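Local coordinates for DUF1881 domain-containing protein (Neurospora crassa, PDB 5Z6D), which is of unknown molecular function but pairs a betagamma-crystallin domain with an Ig-like domain, whose interface renders the crystallin calcium site inoperative, at residues F95-A100 with F196-V201; S162-W167 with D175-E180; K15-G20 with S70-S75. The protein carries 1 engineered substitution. All coordinates share one frame; numbering follows the deposited sequence.

Interaction 1: residues F95-A100 with F196-V201; sequences FLFKDA and FEVTLV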
loop_
_atom_site.group_PDB
_atom_site.type_symbol
_atom_site.label_atom_id
_atom_site.label_comp_id
_atom_site.label_asym_id
_atom_site.label_seq_id
_atom_site.Cartn_x
_atom_site.Cartn_y
_atom_site.Cartn_z
ATOM N N PHE A 95 4.612 -3.693 0.876
ATOM C CA PHE A 95 5.390 -4.935 0.967
ATOM C C PHE A 95 5.393 -5.702 -0.350
ATOM O O PHE A 95 4.373 -5.717 -1.060
ATOM C CB PHE A 95 4.799 -5.894 2.003
ATOM C CG PHE A 95 5.103 -5.575 3.430
ATOM C CD1 PHE A 95 6.032 -4.621 3.797
ATOM C CD2 PHE A 95 4.481 -6.335 4.428
ATOM C CE1 PHE A 95 6.293 -4.376 5.132
ATOM C CE2 PHE A 95 4.732 -6.093 5.762
ATOM C CZ PHE A 95 5.642 -5.128 6.124
ATOM N N LEU A 96 6.502 -6.381 -0.645
ATOM C CA LEU A 96 6.542 -7.413 -1.683
ATOM C C LEU A 96 7.061 -8.707 -1.041
ATOM O O LEU A 96 8.121 -8.703 -0.410
ATOM C CB LEU A 96 7.424 -6.978 -2.857
ATOM C CG LEU A 96 7.416 -7.869 -4.104
ATOM C CD1 LEU A 96 6.052 -7.834 -4.759
ATOM C CD2 LEU A 96 8.491 -7.417 -5.072
ATOM N N PHE A 97 6.319 -9.802 -1.209
ATOM C CA PHE A 97 6.606 -11.050 -0.500
ATOM C C PHE A 97 7.357 -12.045 -1.375
ATOM O O PHE A 97 6.859 -12.466 -2.424
ATOM C CB PHE A 97 5.305 -11.668 0.013
ATOM C CG PHE A 97 5.497 -12.906 0.861
ATOM C CD1 PHE A 97 6.527 -12.986 1.784
ATOM C CD2 PHE A 97 4.617 -13.983 0.755
ATOM C CE1 PHE A 97 6.690 -14.130 2.585
ATOM C CE2 PHE A 97 4.781 -15.135 1.551
ATOM C CZ PHE A 97 5.814 -15.197 2.474
ATOM N N LYS A 98 8.556 -12.408 -0.925
ATOM C CA LYS A 98 9.415 -13.338 -1.647
ATOM C C LYS A 98 9.686 -14.562 -0.809
ATOM O O LYS A 98 9.499 -14.557 0.413
ATOM C CB LYS A 98 10.744 -12.678 -2.046
ATOM C CG LYS A 98 10.590 -11.492 -3.002
ATOM C CD LYS A 98 9.842 -11.879 -4.263
ATOM C CE LYS A 98 9.803 -10.730 -5.269
ATOM N NZ LYS A 98 8.855 -11.025 -6.383
ATOM N N ASP A 99 10.125 -15.615 -1.484
ATOM C CA ASP A 99 10.408 -16.890 -0.861
ATOM C C ASP A 99 11.756 -17.394 -1.356
ATOM O O ASP A 99 11.945 -17.602 -2.555
ATOM C CB ASP A 99 9.311 -17.899 -1.189
ATOM C CG ASP A 99 9.716 -19.321 -0.853
ATOM O OD1 ASP A 99 10.440 -19.509 0.148
ATOM O OD2 ASP A 99 9.313 -20.243 -1.592
ATOM N N ALA A 100 12.689 -17.578 -0.433
ATOM C CA ALA A 100 14.032 -18.025 -0.788
ATOM C C ALA A 100 14.234 -19.510 -0.509
ATOM O O ALA A 100 15.346 -20.019 -0.662
ATOM C CB ALA A 100 15.069 -17.205 -0.034
ATOM N N PHE A 196 9.252 -2.348 1.333
ATOM C CA PHE A 196 10.058 -3.422 1.897
ATOM C C PHE A 196 9.810 -4.716 1.136
ATOM O O PHE A 196 8.662 -5.082 0.862
ATOM C CB PHE A 196 9.745 -3.610 3.393
ATOM C CG PHE A 196 9.890 -2.346 4.198
ATOM C CD1 PHE A 196 11.099 -2.021 4.789
ATOM C CD2 PHE A 196 8.828 -1.466 4.334
ATOM C CE1 PHE A 196 11.235 -0.852 5.518
ATOM C CE2 PHE A 196 8.956 -0.297 5.055
ATOM C CZ PHE A 196 10.161 0.012 5.650
ATOM N N GLU A 197 10.896 -5.401 0.801
ATOM C CA GLU A 197 10.813 -6.773 0.335
ATOM C C GLU A 197 10.871 -7.666 1.563
ATOM O O GLU A 197 11.822 -7.602 2.340
ATOM C CB GLU A 197 11.951 -7.078 -0.636
ATOM C CG GLU A 197 11.588 -8.026 -1.760
ATOM C CD GLU A 197 12.687 -8.120 -2.801
ATOM O OE1 GLU A 197 13.696 -8.804 -2.531
ATOM O OE2 GLU A 197 12.546 -7.503 -3.881
ATOM N N VAL A 198 9.833 -8.464 1.771
ATOM C CA VAL A 198 9.811 -9.358 2.912
ATOM C C VAL A 198 10.024 -10.756 2.370
ATOM O O VAL A 198 9.266 -11.205 1.515
ATOM C CB VAL A 198 8.495 -9.255 3.683
ATOM C CG1 VAL A 198 8.411 -10.343 4.766
ATOM C CG2 VAL A 198 8.346 -7.849 4.278
ATOM N N THR A 199 11.065 -11.435 2.851
ATOM C CA THR A 199 11.476 -12.708 2.282
ATOM C C THR A 199 11.366 -13.841 3.302
ATOM O O THR A 199 11.834 -13.715 4.441
ATOM C CB THR A 199 12.920 -12.649 1.755
ATOM O OG1 THR A 199 13.014 -11.656 0.724
ATOM C CG2 THR A 199 13.334 -13.995 1.187
ATOM N N LEU A 200 10.728 -14.937 2.893
ATOM C CA LEU A 200 10.721 -16.164 3.689
ATOM C C LEU A 200 12.077 -16.855 3.561
ATOM O O LEU A 200 12.423 -17.347 2.497
ATOM C CB LEU A 200 9.594 -17.109 3.246
ATOM C CG LEU A 200 9.427 -18.365 4.105
ATOM C CD1 LEU A 200 8.858 -18.016 5.478
ATOM C CD2 LEU A 200 8.550 -19.389 3.418
ATOM N N VAL A 201 12.850 -16.871 4.639
ATOM C CA VAL A 201 14.201 -17.428 4.572
ATOM C C VAL A 201 14.261 -18.828 5.194
ATOM O O VAL A 201 15.235 -19.557 5.019
ATOM C CB VAL A 201 15.228 -16.502 5.261
ATOM C CG1 VAL A 201 15.418 -15.214 4.444
ATOM C CG2 VAL A 201 14.793 -16.179 6.678
#
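With chi1 at -78°, Phe95 holds its CG anti to the carbonyl carbon; in Val198 the methyl CG2 takes that same position, while CG1 stands anti to the backbone N (chi1 172°). The two settings bring Val198 CG2 over one face of the Phe95 ring, 3.9 Å from its centroid and 6° off the normal, a well-centred CH-pi contact. Phe196 meets that ring at the edge: its CD2 lies in the ring plane, 3.9 Å from Phe95 CE1. In Phe97 the ring is anti to the backbone N, and its CD1 edge faces Val198 O at 3.3 Å. Outside this pair, Phe97 packs on Leu122 and Tyr108.

The backbones form a parallel pair between strands 91-99 and 195-200 of the Ig-like domain, residues 95-99 in step with 196-200. Five hydrogen bonds join them, from Leu96 N to Phe196 O (2.9 Å) through to Ala100 N to Leu200 O (3.0 Å). Four donors lie in the carbonyl plane of their acceptor, whereas Leu200 N approaches Lys98 O from above it.

Phe95, Phe97, Asp99, Phe196, Val198 and Leu200 share one face of the sheet; the other carries Leu96, Lys98, Glu197 and Thr199. There the side chains of Lys98 and Glu197 cross obliquely, CG to CG at 3.8 Å, but the lysine chain bends at chi2 and NZ bonds to Gly127 O, staying 5.7 Å from Glu197 OE2.

Interaction 2: residues S162-W167 with D175-E180; sequences SVYFEW and DVVENE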
loop_
_atom_site.group_PDB
_atom_site.type_symbol
_atom_site.label_atom_id
_atom_site.label_comp_id
_atom_site.label_asym_id
_atom_site.label_seq_id
_atom_site.Cartn_x
_atom_site.Cartn_y
_atom_site.Cartn_z
ATOM N N SER A 162 3.542 -10.279 14.355
ATOM C CA SER A 162 3.173 -8.929 13.969
ATOM C C SER A 162 4.379 -8.150 13.489
ATOM O O SER A 162 5.524 -8.565 13.675
ATOM C CB SER A 162 2.505 -8.197 15.132
ATOM O OG SER A 162 3.378 -8.120 16.242
ATOM N N VAL A 163 4.095 -7.030 12.829
ATOM C CA VAL A 163 5.125 -6.108 12.380
ATOM C C VAL A 163 4.858 -4.771 13.060
ATOM O O VAL A 163 3.702 -4.399 13.284
ATOM C CB VAL A 163 5.133 -5.955 10.833
ATOM C CG1 VAL A 163 3.803 -5.374 10.320
ATOM C CG2 VAL A 163 6.320 -5.106 10.379
ATOM N N TYR A 164 5.931 -4.067 13.405
ATOM C CA TYR A 164 5.848 -2.784 14.071
ATOM C C TYR A 164 6.466 -1.740 13.148
ATOM O O TYR A 164 7.626 -1.851 12.771
ATOM C CB TYR A 164 6.571 -2.850 15.424
ATOM C CG TYR A 164 6.522 -1.599 16.280
ATOM C CD1 TYR A 164 5.363 -1.232 16.955
ATOM C CD2 TYR A 164 7.644 -0.798 16.432
ATOM C CE1 TYR A 164 5.323 -0.097 17.752
ATOM C CE2 TYR A 164 7.613 0.337 17.222
ATOM C CZ TYR A 164 6.454 0.686 17.877
ATOM O OH TYR A 164 6.425 1.818 18.665
ATOM N N PHE A 165 5.664 -0.768 12.741
ATOM C CA PHE A 165 6.126 0.361 11.932
ATOM C C PHE A 165 6.333 1.590 12.791
ATOM O O PHE A 165 5.502 1.914 13.640
ATOM C CB PHE A 165 5.121 0.715 10.841
ATOM C CG PHE A 165 4.834 -0.402 9.881
ATOM C CD1 PHE A 165 5.816 -0.882 9.034
ATOM C CD2 PHE A 165 3.563 -0.947 9.810
ATOM C CE1 PHE A 165 5.537 -1.903 8.134
ATOM C CE2 PHE A 165 3.275 -1.964 8.909
ATOM C CZ PHE A 165 4.261 -2.433 8.069
ATOM N N GLU A 166 7.425 2.300 12.558
ATOM C CA GLU A 166 7.603 3.558 13.271
ATOM C C GLU A 166 8.234 4.582 12.350
ATOM O O GLU A 166 8.952 4.228 11.428
ATOM C CB GLU A 166 8.456 3.365 14.539
ATOM C CG GLU A 166 9.912 3.037 14.296
ATOM C CD GLU A 166 10.707 2.937 15.593
ATOM O OE1 GLU A 166 10.086 2.970 16.679
ATOM O OE2 GLU A 166 11.950 2.828 15.529
ATOM N N TRP A 167 7.948 5.854 12.588
ATOM C CA TRP A 167 8.578 6.901 11.807
ATOM C C TRP A 167 9.997 7.150 12.285
ATOM O O TRP A 167 10.244 7.303 13.482
ATOM C CB TRP A 167 7.777 8.203 11.874
ATOM C CG TRP A 167 8.289 9.203 10.894
ATOM C CD1 TRP A 167 9.195 10.196 11.132
ATOM C CD2 TRP A 167 7.956 9.285 9.503
ATOM N NE1 TRP A 167 9.436 10.903 9.976
ATOM C CE2 TRP A 167 8.684 10.366 8.963
ATOM C CE3 TRP A 167 7.096 8.565 8.667
ATOM C CZ2 TRP A 167 8.587 10.737 7.620
ATOM C CZ3 TRP A 167 7.001 8.932 7.336
ATOM C CH2 TRP A 167 7.745 10.010 6.823
ATOM N N ASP A 175 10.208 2.894 9.237
ATOM C CA ASP A 175 11.035 1.758 9.612
ATOM C C ASP A 175 10.180 0.567 10.023
ATOM O O ASP A 175 9.186 0.717 10.749
ATOM C CB ASP A 175 11.961 2.104 10.773
ATOM C CG ASP A 175 13.118 2.973 10.362
ATOM O OD1 ASP A 175 13.150 3.413 9.196
ATOM O OD2 ASP A 175 13.989 3.224 11.221
ATOM N N VAL A 176 10.574 -0.607 9.550
ATOM C CA VAL A 176 10.089 -1.857 10.106
ATOM C C VAL A 176 10.993 -2.222 11.270
ATOM O O VAL A 176 12.206 -2.336 11.103
ATOM C CB VAL A 176 10.087 -2.985 9.060
ATOM C CG1 VAL A 176 9.892 -4.330 9.731
ATOM C CG2 VAL A 176 9.003 -2.739 8.012
ATOM N N VAL A 177 10.406 -2.372 12.453
ATOM C CA VAL A 177 11.145 -2.825 13.615
ATOM C C VAL A 177 10.887 -4.310 13.830
ATOM O O VAL A 177 9.758 -4.720 14.103
ATOM C CB VAL A 177 10.754 -2.047 14.871
ATOM C CG1 VAL A 177 11.623 -2.480 16.044
ATOM C CG2 VAL A 177 10.892 -0.556 14.617
ATOM N N GLU A 178 11.932 -5.114 13.679
ATOM C CA GLU A 178 11.813 -6.551 13.881
ATOM C C GLU A 178 11.993 -6.896 15.357
ATOM O O GLU A 178 13.107 -7.152 15.804
ATOM C CB GLU A 178 12.843 -7.300 13.029
ATOM C CG GLU A 178 12.795 -6.963 11.536
ATOM C CD GLU A 178 13.539 -7.980 10.685
ATOM O OE1 GLU A 178 14.202 -8.872 11.260
ATOM O OE2 GLU A 178 13.453 -7.898 9.440
ATOM N N ASN A 179 10.899 -6.896 16.113
ATOM C CA ASN A 179 10.971 -7.211 17.536
ATOM C C ASN A 179 10.615 -8.672 17.807
ATOM O O ASN A 179 10.653 -9.495 16.895
ATOM C CB ASN A 179 10.077 -6.265 18.348
ATOM C CG ASN A 179 8.622 -6.297 17.917
ATOM O OD1 ASN A 179 8.085 -7.340 17.542
ATOM N ND2 ASN A 179 7.969 -5.143 17.991
ATOM N N GLU A 180 10.269 -8.999 19.052
ATOM C CA GLU A 180 10.104 -10.399 19.422
ATOM C C GLU A 180 8.853 -11.039 18.814
ATOM O O GLU A 180 8.701 -12.259 18.862
ATOM C CB GLU A 180 10.086 -10.554 20.954
ATOM C CG GLU A 180 8.713 -10.445 21.601
ATOM C CD GLU A 180 8.224 -9.014 21.742
ATOM O OE1 GLU A 180 8.928 -8.082 21.289
ATOM O OE2 GLU A 180 7.131 -8.824 22.316
HETATM O O HOH W 1 5.217 -6.133 16.410
HETATM O O HOH W 2 7.715 -6.775 14.947
#
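Strands 157-168 and 173-177 form an antiparallel beta hairpin at one border of the five-stranded sheet of the Ig-like domain, with side chains on both faces. On one, Phe165 and Val176 lie side by side, pointing the same way. Phe165 CG is anti to its carbonyl carbon, and so is Val176 CG2, which reaches the ring at its edge, 3.6 Å from Phe165 CE1. The other methyl, Val176 CG1, meets Val163 CG2 at 3.7 Å, the two valines crossing at about a right angle. Ile93 and Met136 of the facing sheet pack on Phe165, which places this side in the interior.

On the opposite face Tyr164 and Val177 also run alongside each other, Val177 CB lying in the ring plane, 3.7 Å from Tyr164 CD2. The Asn179 side chain crosses Tyr164 at about a right angle, amide and ring planes 39° apart, with ND2 3.7 Å from Tyr164 CB. Glu166 crosses Val177 obliquely, Val177 CG2 coming 3.6 Å from Glu166 CD. The carboxylate planes of Glu166 and Asp175 are turned 40° apart, Glu166 OE2 4.8 Å from Asp175 OD2; Asp175 OD1 is salt-bridged to Arg190 and OD2 bonded to Asn168 ND2, which probably eases the like-charge proximity.

Glu166 and Asp175 exchange backbone hydrogen bonds in both directions, and Val177 N bonds almost straight to Tyr164 O, nearly along the C=O axis. Past an inverse gamma turn centred on Glu178, water 2 lies between Ser162 O (3.1 Å) and Val177 O (3.0 Å), with more acceptors in reach than protons to give.

Interaction 3: residues K15-G20 with S70-S75; sequences KKNFEG and SQADIS
Ala72, Phe18 and Lys16 bury the largest areas here. Phe18, CG anti to its carbonyl carbon, brings the tip of its ring against the Gln71-Ala72 backbone, with Ser70 CB also near CZ: CZ is 3.6 Å from Ala72 CA and CE1 is 3.5 Å from Gln71 O. The methyl of Ala72 packs beside the ring, its CB 3.8 Å from Phe18 CE2. The carbonyl of Ala72 accepts from Asn17 N at 2.8 Å, a nearly straight bond (175° at the hydrogen) along a lone pair of Ala72 O.

Lys16 extends beyond CG and runs alongside Asp73, pointing the same way. Its NZ makes a salt bridge to Asp73 OD2 at 3.1 Å, arriving from above the carboxylate plane. The other oxygen, Asp73 OD1, is gripped twice within its own segment, by Ser75 OG (2.6 Å) on the syn lone pair and by Ser75 N on the anti one; the N bond closes an Asx turn, and together they hold the carboxylate's rotation.

Asn17 and Phe18 both have positive phi, so the chain bends sharply after strand 9-13, and Phe18-Glu19-Gly20 matches the aromatic-X-Gly end of the signature marking the folded hairpin of betagamma-crystallin domains.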
loop_
_atom_site.group_PDB
_atom_site.type_symbol
_atom_site.label_atom_id
_atom_site.label_comp_id
_atom_site.label_asym_id
_atom_site.label_seq_id
_atom_site.Cartn_x
_atom_site.Cartn_y
_atom_site.Cartn_z
ATOM N N LYS A 15 -13.133 13.857 -17.669
ATOM C CA LYS A 15 -12.445 13.553 -18.918
ATOM C C LYS A 15 -10.930 13.600 -18.740
ATOM O O LYS A 15 -10.437 14.082 -17.711
ATOM C CB LYS A 15 -12.883 14.523 -20.016
ATOM C CG LYS A 15 -14.366 14.854 -19.983
ATOM C CD LYS A 15 -14.945 14.949 -21.382
ATOM C CE LYS A 15 -16.177 15.842 -21.414
ATOM N NZ LYS A 15 -15.830 17.272 -21.164
ATOM N N LYS A 16 -10.204 13.087 -19.730
ATOM C CA LYS A 16 -8.744 13.125 -19.705
ATOM C C LYS A 16 -8.244 14.563 -19.874
ATOM O O LYS A 16 -9.002 15.446 -20.258
ATOM C CB LYS A 16 -8.159 12.227 -20.795
ATOM C CG LYS A 16 -8.463 10.749 -20.620
ATOM C CD LYS A 16 -7.923 9.926 -21.770
ATOM C CE LYS A 16 -8.136 8.437 -21.512
ATOM N NZ LYS A 16 -7.538 7.579 -22.556
ATOM N N ASN A 17 -6.971 14.781 -19.559
ATOM C CA ASN A 17 -6.322 16.079 -19.713
ATOM C C ASN A 17 -7.031 17.246 -19.022
ATOM O O ASN A 17 -7.026 18.376 -19.528
ATOM C CB ASN A 17 -6.152 16.395 -21.204
ATOM C CG ASN A 17 -5.027 17.382 -21.466
ATOM O OD1 ASN A 17 -4.024 17.397 -20.751
ATOM N ND2 ASN A 17 -5.195 18.221 -22.487
ATOM N N PHE A 18 -7.637 16.960 -17.868
ATOM C CA PHE A 18 -8.146 17.974 -16.943
ATOM C C PHE A 18 -9.289 18.812 -17.519
ATOM O O PHE A 18 -9.432 19.992 -17.189
ATOM C CB PHE A 18 -7.007 18.894 -16.493
ATOM C CG PHE A 18 -5.712 18.174 -16.234
ATOM C CD1 PHE A 18 -5.568 17.382 -15.108
ATOM C CD2 PHE A 18 -4.638 18.283 -17.110
ATOM C CE1 PHE A 18 -4.379 16.712 -14.855
ATOM C CE2 PHE A 18 -3.449 17.614 -16.866
ATOM C CZ PHE A 18 -3.316 16.818 -15.724
ATOM N N GLU A 19 -10.106 18.209 -18.371
ATOM C CA GLU A 19 -11.185 18.966 -18.999
ATOM C C GLU A 19 -12.518 18.632 -18.328
ATOM O O GLU A 19 -12.681 17.550 -17.745
ATOM C CB GLU A 19 -11.228 18.696 -20.504
ATOM C CG GLU A 19 -9.871 18.830 -21.226
ATOM C CD GLU A 19 -9.389 20.276 -21.410
ATOM O OE1 GLU A 19 -9.886 21.182 -20.711
ATOM O OE2 GLU A 19 -8.500 20.507 -22.269
ATOM N N GLY A 20 -13.459 19.573 -18.384
ATOM C CA GLY A 20 -14.686 19.459 -17.612
ATOM C C GLY A 20 -14.553 20.155 -16.265
ATOM O O GLY A 20 -13.495 20.701 -15.941
ATOM N N SER A 70 0.136 15.945 -11.019
ATOM C CA SER A 70 -1.036 15.907 -11.886
ATOM C C SER A 70 -0.871 14.877 -13.005
ATOM O O SER A 70 0.147 14.859 -13.677
ATOM C CB SER A 70 -1.293 17.286 -12.471
ATOM O OG SER A 70 -1.604 18.190 -11.418
ATOM N N GLN A 71 -1.869 14.015 -13.174
ATOM C CA GLN A 71 -1.840 12.978 -14.214
ATOM C C GLN A 71 -2.927 13.219 -15.248
ATOM O O GLN A 71 -4.102 13.267 -14.910
ATOM C CB GLN A 71 -2.016 11.589 -13.588
ATOM C CG GLN A 71 -0.934 11.230 -12.600
ATOM C CD GLN A 71 0.417 11.073 -13.266
ATOM O OE1 GLN A 71 0.588 10.243 -14.161
ATOM N NE2 GLN A 71 1.381 11.895 -12.857
ATOM N N ALA A 72 -2.547 13.343 -16.516
ATOM C CA ALA A 72 -3.538 13.680 -17.533
ATOM C C ALA A 72 -4.369 12.469 -17.981
ATOM O O ALA A 72 -5.372 12.629 -18.682
ATOM C CB ALA A 72 -2.853 14.333 -18.738
ATOM N N ASP A 73 -3.968 11.272 -17.555
ATOM C CA ASP A 73 -4.691 10.050 -17.900
ATOM C C ASP A 73 -4.577 8.990 -16.809
ATOM O O ASP A 73 -3.523 8.378 -16.650
ATOM C CB ASP A 73 -4.152 9.499 -19.232
ATOM C CG ASP A 73 -5.054 8.432 -19.849
ATOM O OD1 ASP A 73 -5.970 7.936 -19.151
ATOM O OD2 ASP A 73 -4.848 8.089 -21.034
ATOM N N ILE A 74 -5.663 8.766 -16.066
ATOM C CA ILE A 74 -5.700 7.662 -15.098
ATOM C C ILE A 74 -6.763 6.617 -15.445
ATOM O O ILE A 74 -7.295 5.944 -14.558
ATOM C CB ILE A 74 -5.948 8.170 -13.658
ATOM C CG1 ILE A 74 -7.259 8.961 -13.557
ATOM C CG2 ILE A 74 -4.774 9.014 -13.194
ATOM C CD1 ILE A 74 -7.652 9.294 -12.122
ATOM N N SER A 75 -7.051 6.469 -16.731
ATOM C CA SER A 75 -8.078 5.540 -17.192
ATOM C C SER A 75 -7.671 4.064 -17.113
ATOM O O SER A 75 -8.518 3.182 -17.255
ATOM C CB SER A 75 -8.456 5.875 -18.628
ATOM O OG SER A 75 -7.335 5.700 -19.483
#

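Interactions 1 and 2 belong to the two facing sheets of the Ig-like domain. Both are partly buried, and their inner-face aromatics meet in the core, where Phe95 CZ lies 3.6 Å from Phe165 CZ and Phe196 CZ 3.8 Å from Val176 CG2. Both rely on strand pairing, parallel in interaction 1 and antiparallel in interaction 2. The inner faces are mainly apolar, though interaction 1 also has Asp99 there, bonded to Thr101 and Gly103; the outer faces are mixed. Interaction 3 is a surface contact in the betagamma-crystallin domain, its centre about 35 Å from that of interaction 1. It joins two loops, through one backbone hydrogen bond, a salt bridge and an aromatic tip.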